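Neural-cadherin (PDB 3UBF) mediates calcium-dependent, preferentially homophilic cell adhesion as a Drosophila classical cadherin, three consecutive extracellular cadherin domains of which make up this chain. Local coordinates at residues N41-V46 with I69-V73; M113-L119 with S204-R210. The contacts are given in a common frame with arbitrary orientation. Residue numbers count along the deposited sequence, not the author numbering.

Contact 1. Residues N41-V46 with I69-V73; sequences NPWVTV and IDFWV
This is a buried face-to-face contact between the two sheets of the beta sandwich in the first cadherin domain of this chain. Strand 44-46, at one edge of a three-stranded sheet, lies over strand 69-73 in the facing sheet. The short axes approach to 9.4 Å, and their N-to-C directions differ by 12°. No hydrogen bond joins the segments directly. Nearest CA pairs are Trp43 with Ile69 (6.9 Å), Asn41 with Phe71 (7.0 Å) and Val46 with Val73 (7.9 Å). Both strands are extended. Val44, Val46, Ile69, Phe71 and Val73 turn inward. Thr45 points away. Phe71 takes chi1 p, and its ring face receives Val44 CG2, a CH-pi contact 3.8 Å from the centroid. Val46 CG2 lies 3.7 Å from Phe71 CE2 and 4.1 Å from Val73 CG1. Trp43 CB meets Ile69 CD1 at 3.6 Å. Before the strand, Asn41 (chi1 t) forms an Asx turn: its OD1 accepts from Trp43 N at 2.7 Å and weakly from Val44 N at 3.1 Å. A water weakly links Asn41 ND2 (3.2 Å) to Asp70 N (3.4 Å). Val52 and Ile37 also pack on Phe71. The sheets therefore meet through apolar side chains, with weak polar bridging by water beside Asn41.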
loop_
_atom_site.group_PDB
_atom_site.type_symbol
_atom_site.label_atom_id
_atom_site.label_comp_id
_atom_site.label_asym_id
_atom_site.label_seq_id
_atom_site.Cartn_x
_atom_site.Cartn_y
_atom_site.Cartn_z
ATOM N N ASN A 41 0.409 36.108 8.361
ATOM C CA ASN A 41 0.713 34.814 7.794
ATOM C C ASN A 41 -0.519 33.934 7.952
ATOM O O ASN A 41 -1.193 34.006 8.974
ATOM C CB ASN A 41 1.931 34.227 8.518
ATOM C CG ASN A 41 2.302 32.864 8.027
ATOM O OD1 ASN A 41 1.645 31.877 8.350
ATOM N ND2 ASN A 41 3.372 32.790 7.249
ATOM N N PRO A 42 -0.830 33.112 6.936
ATOM C CA PRO A 42 -2.078 32.364 7.030
ATOM C C PRO A 42 -2.011 31.280 8.103
ATOM O O PRO A 42 -3.036 30.879 8.655
ATOM C CB PRO A 42 -2.231 31.741 5.632
ATOM C CG PRO A 42 -1.264 32.466 4.755
ATOM C CD PRO A 42 -0.141 32.862 5.659
ATOM N N TRP A 43 -0.801 30.855 8.423
ATOM C CA TRP A 43 -0.610 29.670 9.241
ATOM C C TRP A 43 -0.320 29.963 10.705
ATOM O O TRP A 43 -0.552 29.108 11.559
ATOM C CB TRP A 43 0.485 28.786 8.627
ATOM C CG TRP A 43 0.226 28.487 7.173
ATOM C CD1 TRP A 43 0.890 29.001 6.099
ATOM C CD2 TRP A 43 -0.804 27.640 6.644
ATOM N NE1 TRP A 43 0.349 28.516 4.932
ATOM C CE2 TRP A 43 -0.690 27.677 5.237
ATOM C CE3 TRP A 43 -1.803 26.843 7.224
ATOM C CZ2 TRP A 43 -1.535 26.947 4.399
ATOM C CZ3 TRP A 43 -2.647 26.114 6.388
ATOM C CH2 TRP A 43 -2.506 26.173 4.992
ATOM N N VAL A 44 0.180 31.157 10.997
ATOM C CA VAL A 44 0.601 31.474 12.355
ATOM C C VAL A 44 0.266 32.901 12.733
ATOM O O VAL A 44 0.357 33.800 11.899
ATOM C CB VAL A 44 2.140 31.248 12.585
ATOM C CG1 VAL A 44 2.507 29.762 12.571
ATOM C CG2 VAL A 44 2.976 32.024 11.578
ATOM N N THR A 45 -0.152 33.093 13.985
ATOM C CA THR A 45 -0.153 34.413 14.618
ATOM C C THR A 45 0.982 34.404 15.621
ATOM O O THR A 45 1.419 33.338 16.063
ATOM C CB THR A 45 -1.461 34.729 15.383
ATOM O OG1 THR A 45 -1.702 33.720 16.370
ATOM C CG2 THR A 45 -2.644 34.805 14.445
ATOM N N VAL A 46 1.465 35.590 15.974
ATOM C CA VAL A 46 2.502 35.721 16.995
ATOM C C VAL A 46 1.948 36.552 18.126
ATOM O O VAL A 46 1.483 37.664 17.901
ATOM C CB VAL A 46 3.779 36.361 16.434
ATOM C CG1 VAL A 46 4.698 36.781 17.557
ATOM C CG2 VAL A 46 4.491 35.384 15.519
ATOM N N ILE A 69 6.675 27.438 7.070
ATOM C CA ILE A 69 5.946 28.602 7.493
ATOM C C ILE A 69 7.043 29.613 7.749
ATOM O O ILE A 69 7.831 29.483 8.692
ATOM C CB ILE A 69 5.044 28.318 8.691
ATOM C CG1 ILE A 69 3.914 27.379 8.245
ATOM C CG2 ILE A 69 4.438 29.609 9.206
ATOM C CD1 ILE A 69 3.282 26.583 9.331
ATOM N N ASP A 70 7.123 30.584 6.842
ATOM C CA ASP A 70 8.239 31.517 6.786
ATOM C C ASP A 70 7.710 32.922 7.033
ATOM O O ASP A 70 6.924 33.450 6.250
ATOM C CB ASP A 70 8.955 31.414 5.424
ATOM C CG ASP A 70 10.388 31.966 5.453
ATOM O OD1 ASP A 70 10.773 32.605 6.461
ATOM O OD2 ASP A 70 11.134 31.765 4.458
ATOM N N PHE A 71 8.142 33.522 8.133
ATOM C CA PHE A 71 7.644 34.836 8.521
ATOM C C PHE A 71 8.686 35.595 9.319
ATOM O O PHE A 71 9.669 35.022 9.780
ATOM C CB PHE A 71 6.342 34.713 9.328
ATOM C CG PHE A 71 6.486 33.926 10.595
ATOM C CD1 PHE A 71 6.530 32.539 10.568
ATOM C CD2 PHE A 71 6.588 34.574 11.822
ATOM C CE1 PHE A 71 6.666 31.804 11.755
ATOM C CE2 PHE A 71 6.724 33.847 13.014
ATOM C CZ PHE A 71 6.757 32.458 12.979
ATOM N N TRP A 72 8.446 36.889 9.477
ATOM C CA TRP A 72 9.324 37.760 10.230
ATOM C C TRP A 72 8.612 38.258 11.486
ATOM O O TRP A 72 7.387 38.345 11.528
ATOM C CB TRP A 72 9.749 38.947 9.363
ATOM C CG TRP A 72 10.778 38.630 8.314
ATOM C CD1 TRP A 72 10.557 38.060 7.102
ATOM C CD2 TRP A 72 12.185 38.894 8.384
ATOM N NE1 TRP A 72 11.741 37.937 6.410
ATOM C CE2 TRP A 72 12.756 38.444 7.176
ATOM C CE3 TRP A 72 13.021 39.464 9.357
ATOM C CZ2 TRP A 72 14.127 38.544 6.909
ATOM C CZ3 TRP A 72 14.392 39.562 9.088
ATOM C CH2 TRP A 72 14.925 39.105 7.874
ATOM N N VAL A 73 9.388 38.572 12.510
ATOM C CA VAL A 73 8.840 39.185 13.706
ATOM C C VAL A 73 9.551 40.505 13.999
ATOM O O VAL A 73 10.705 40.704 13.620
ATOM C CB VAL A 73 8.906 38.237 14.927
ATOM C CG1 VAL A 73 8.212 36.912 14.606
ATOM C CG2 VAL A 73 10.349 38.000 15.354
HETATM O O HOH W 1 4.531 31.093 4.772
#

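Contact 2. Residues M113-L119 with S204-R210; sequences MQAVVQL and SIVGGKR
Arg210 lays one face of its guanidinium over Gln114 CD, which is 3.3 Å from Arg210 NH1. The backbone beneath is the parallel edge pairing of the sandwich in the second cadherin domain of this chain, strand 113-117 beside strand 204-207. The axes approach to 4.3 Å and cross at -27°. Gln114 pairs with Ser204, Ala115 with Ile205, Val116 with Val206 and Val117 with Gly207. Backbone hydrogen bonds run from Ser204 N to Met113 O (3.0 Å), Ala115 N to Ser204 O (2.9 Å), Val206 N to Ala115 O (3.1 Å) and Val117 N to Val206 O (2.9 Å). Gly208 N to Val117 O (2.7 Å) extends the ladder into the turn, where Gly208 has positive phi. On the buried face Val117 CB meets Ile205 CG2 at 3.7 Å, and Phe128 of the facing sheet touches Ala115. Arg210, chi1 p, folds back over the other face. Its NH1 and NH2 each donate to Ser204 OG at 2.8 Å, an oxygen also hydrogen-bonded to Glu176. Arg210 NH2 also donates a hydrogen bond to Ala115 O at 2.8 Å.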
loop_
_atom_site.group_PDB
_atom_site.type_symbol
_atom_site.label_atom_id
_atom_site.label_comp_id
_atom_site.label_asym_id
_atom_site.label_seq_id
_atom_site.Cartn_x
_atom_site.Cartn_y
_atom_site.Cartn_z
ATOM N N MET A 113 0.253 -8.986 -10.651
ATOM C CA MET A 113 -0.960 -8.590 -11.334
ATOM C C MET A 113 -1.266 -9.476 -12.531
ATOM O O MET A 113 -0.454 -9.601 -13.449
ATOM C CB MET A 113 -0.836 -7.137 -11.776
ATOM C CG MET A 113 -0.982 -6.134 -10.641
ATOM S SD MET A 113 -0.539 -4.473 -11.183
ATOM C CE MET A 113 -0.634 -3.633 -9.603
ATOM N N GLN A 114 -2.444 -10.090 -12.505
ATOM C CA GLN A 114 -2.861 -10.993 -13.564
ATOM C C GLN A 114 -4.288 -10.704 -14.016
ATOM O O GLN A 114 -5.167 -10.460 -13.205
ATOM C CB GLN A 114 -2.701 -12.450 -13.133
ATOM C CG GLN A 114 -1.249 -12.864 -13.064
ATOM C CD GLN A 114 -1.013 -14.321 -12.745
ATOM O OE1 GLN A 114 0.136 -14.742 -12.664
ATOM N NE2 GLN A 114 -2.082 -15.097 -12.552
ATOM N N ALA A 115 -4.482 -10.704 -15.326
ATOM C CA ALA A 115 -5.771 -10.531 -15.944
ATOM C C ALA A 115 -5.835 -11.452 -17.155
ATOM O O ALA A 115 -4.832 -12.049 -17.565
ATOM C CB ALA A 115 -5.950 -9.100 -16.382
ATOM N N VAL A 116 -7.032 -11.565 -17.722
ATOM C CA VAL A 116 -7.218 -12.167 -19.039
ATOM C C VAL A 116 -7.890 -11.147 -19.943
ATOM O O VAL A 116 -8.577 -10.236 -19.465
ATOM C CB VAL A 116 -8.081 -13.431 -18.971
ATOM C CG1 VAL A 116 -7.295 -14.575 -18.332
ATOM C CG2 VAL A 116 -9.392 -13.152 -18.218
ATOM N N VAL A 117 -7.697 -11.292 -21.248
ATOM C CA VAL A 117 -8.454 -10.486 -22.199
ATOM C C VAL A 117 -9.248 -11.378 -23.146
ATOM O O VAL A 117 -8.693 -12.266 -23.795
ATOM C CB VAL A 117 -7.551 -9.515 -22.993
ATOM C CG1 VAL A 117 -6.461 -10.269 -23.762
ATOM C CG2 VAL A 117 -8.389 -8.670 -23.936
ATOM N N GLN A 118 -10.552 -11.128 -23.207
ATOM C CA GLN A 118 -11.464 -11.755 -24.161
ATOM C C GLN A 118 -10.815 -11.736 -25.553
ATOM O O GLN A 118 -10.198 -10.737 -25.934
ATOM C CB GLN A 118 -12.750 -10.936 -24.172
ATOM C CG GLN A 118 -14.052 -11.714 -24.151
ATOM C CD GLN A 118 -15.203 -10.933 -24.821
ATOM O OE1 GLN A 118 -15.404 -9.730 -24.571
ATOM N NE2 GLN A 118 -15.954 -11.619 -25.677
ATOM N N LEU A 119 -10.929 -12.828 -26.311
ATOM C CA LEU A 119 -10.228 -12.907 -27.595
ATOM C C LEU A 119 -10.696 -11.889 -28.627
ATOM O O LEU A 119 -9.905 -11.393 -29.425
ATOM C CB LEU A 119 -10.297 -14.313 -28.187
ATOM C CG LEU A 119 -9.584 -15.395 -27.378
ATOM C CD1 LEU A 119 -9.533 -16.698 -28.152
ATOM C CD2 LEU A 119 -8.172 -14.926 -26.954
ATOM N N SER A 204 0.313 -8.882 -16.249
ATOM C CA SER A 204 0.258 -9.952 -17.218
ATOM C C SER A 204 -1.187 -10.159 -17.636
ATOM O O SER A 204 -2.031 -10.496 -16.804
ATOM C CB SER A 204 0.801 -11.244 -16.597
ATOM O OG SER A 204 0.229 -12.369 -17.243
ATOM N N ILE A 205 -1.464 -9.943 -18.922
ATOM C CA ILE A 205 -2.798 -10.143 -19.483
ATOM C C ILE A 205 -2.697 -11.259 -20.514
ATOM O O ILE A 205 -1.914 -11.167 -21.452
ATOM C CB ILE A 205 -3.325 -8.845 -20.134
ATOM C CG1 ILE A 205 -3.270 -7.685 -19.133
ATOM C CG2 ILE A 205 -4.738 -9.037 -20.652
ATOM C CD1 ILE A 205 -3.372 -6.318 -19.758
ATOM N N VAL A 206 -3.444 -12.337 -20.302
ATOM C CA VAL A 206 -3.349 -13.510 -21.165
ATOM C C VAL A 206 -4.599 -13.618 -22.044
ATOM O O VAL A 206 -5.721 -13.454 -21.561
ATOM C CB VAL A 206 -3.099 -14.805 -20.343
ATOM C CG1 VAL A 206 -3.191 -16.064 -21.220
ATOM C CG2 VAL A 206 -1.742 -14.760 -19.681
ATOM N N GLY A 207 -4.414 -13.868 -23.337
ATOM C CA GLY A 207 -5.552 -14.035 -24.230
ATOM C C GLY A 207 -6.491 -15.149 -23.780
ATOM O O GLY A 207 -6.077 -16.299 -23.618
ATOM N N GLY A 208 -7.754 -14.787 -23.557
ATOM C CA GLY A 208 -8.846 -15.743 -23.396
ATOM C C GLY A 208 -8.963 -16.357 -22.020
ATOM O O GLY A 208 -9.910 -16.073 -21.277
ATOM N N LYS A 209 -8.001 -17.201 -21.677
ATOM C CA LYS A 209 -8.034 -17.907 -20.404
ATOM C C LYS A 209 -6.621 -18.155 -19.890
ATOM O O LYS A 209 -5.662 -18.173 -20.669
ATOM C CB LYS A 209 -8.824 -19.225 -20.521
ATOM C CG LYS A 209 -8.247 -20.201 -21.553
ATOM C CD LYS A 209 -9.160 -21.397 -21.781
ATOM C CE LYS A 209 -8.509 -22.394 -22.728
ATOM N NZ LYS A 209 -9.185 -23.728 -22.717
ATOM N N ARG A 210 -6.510 -18.326 -18.574
ATOM C CA ARG A 210 -5.247 -18.649 -17.910
ATOM C C ARG A 210 -5.610 -19.392 -16.633
ATOM O O ARG A 210 -6.772 -19.413 -16.239
ATOM C CB ARG A 210 -4.454 -17.378 -17.590
ATOM C CG ARG A 210 -5.050 -16.563 -16.434
ATOM C CD ARG A 210 -4.375 -15.203 -16.224
ATOM N NE ARG A 210 -2.944 -15.351 -15.998
ATOM C CZ ARG A 210 -2.030 -14.430 -16.290
ATOM N NH1 ARG A 210 -0.736 -14.680 -16.042
ATOM N NH2 ARG A 210 -2.409 -13.267 -16.823
#

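Overall arrangement
From the N terminus, the chain passes through three cadherin domains in series. In the first, contact 1 closes a loop of 22 residues that includes strand 51-54, and it ties the two sheets of that sandwich together. The chain then crosses into the second domain. There contact 2 closes a much longer loop of 84 residues, joining strand 113-117, near the start of the domain, to its final strand 201-207 within one sheet. The third domain follows. The loops neither nest nor cross: contact 1 closes before contact 2 opens. Their centres are 56 Å apart, with nearest atoms about 33 Å apart. Phe241 and Phe299, touched by Arg210 and Lys209, bring contact 2 against the third domain.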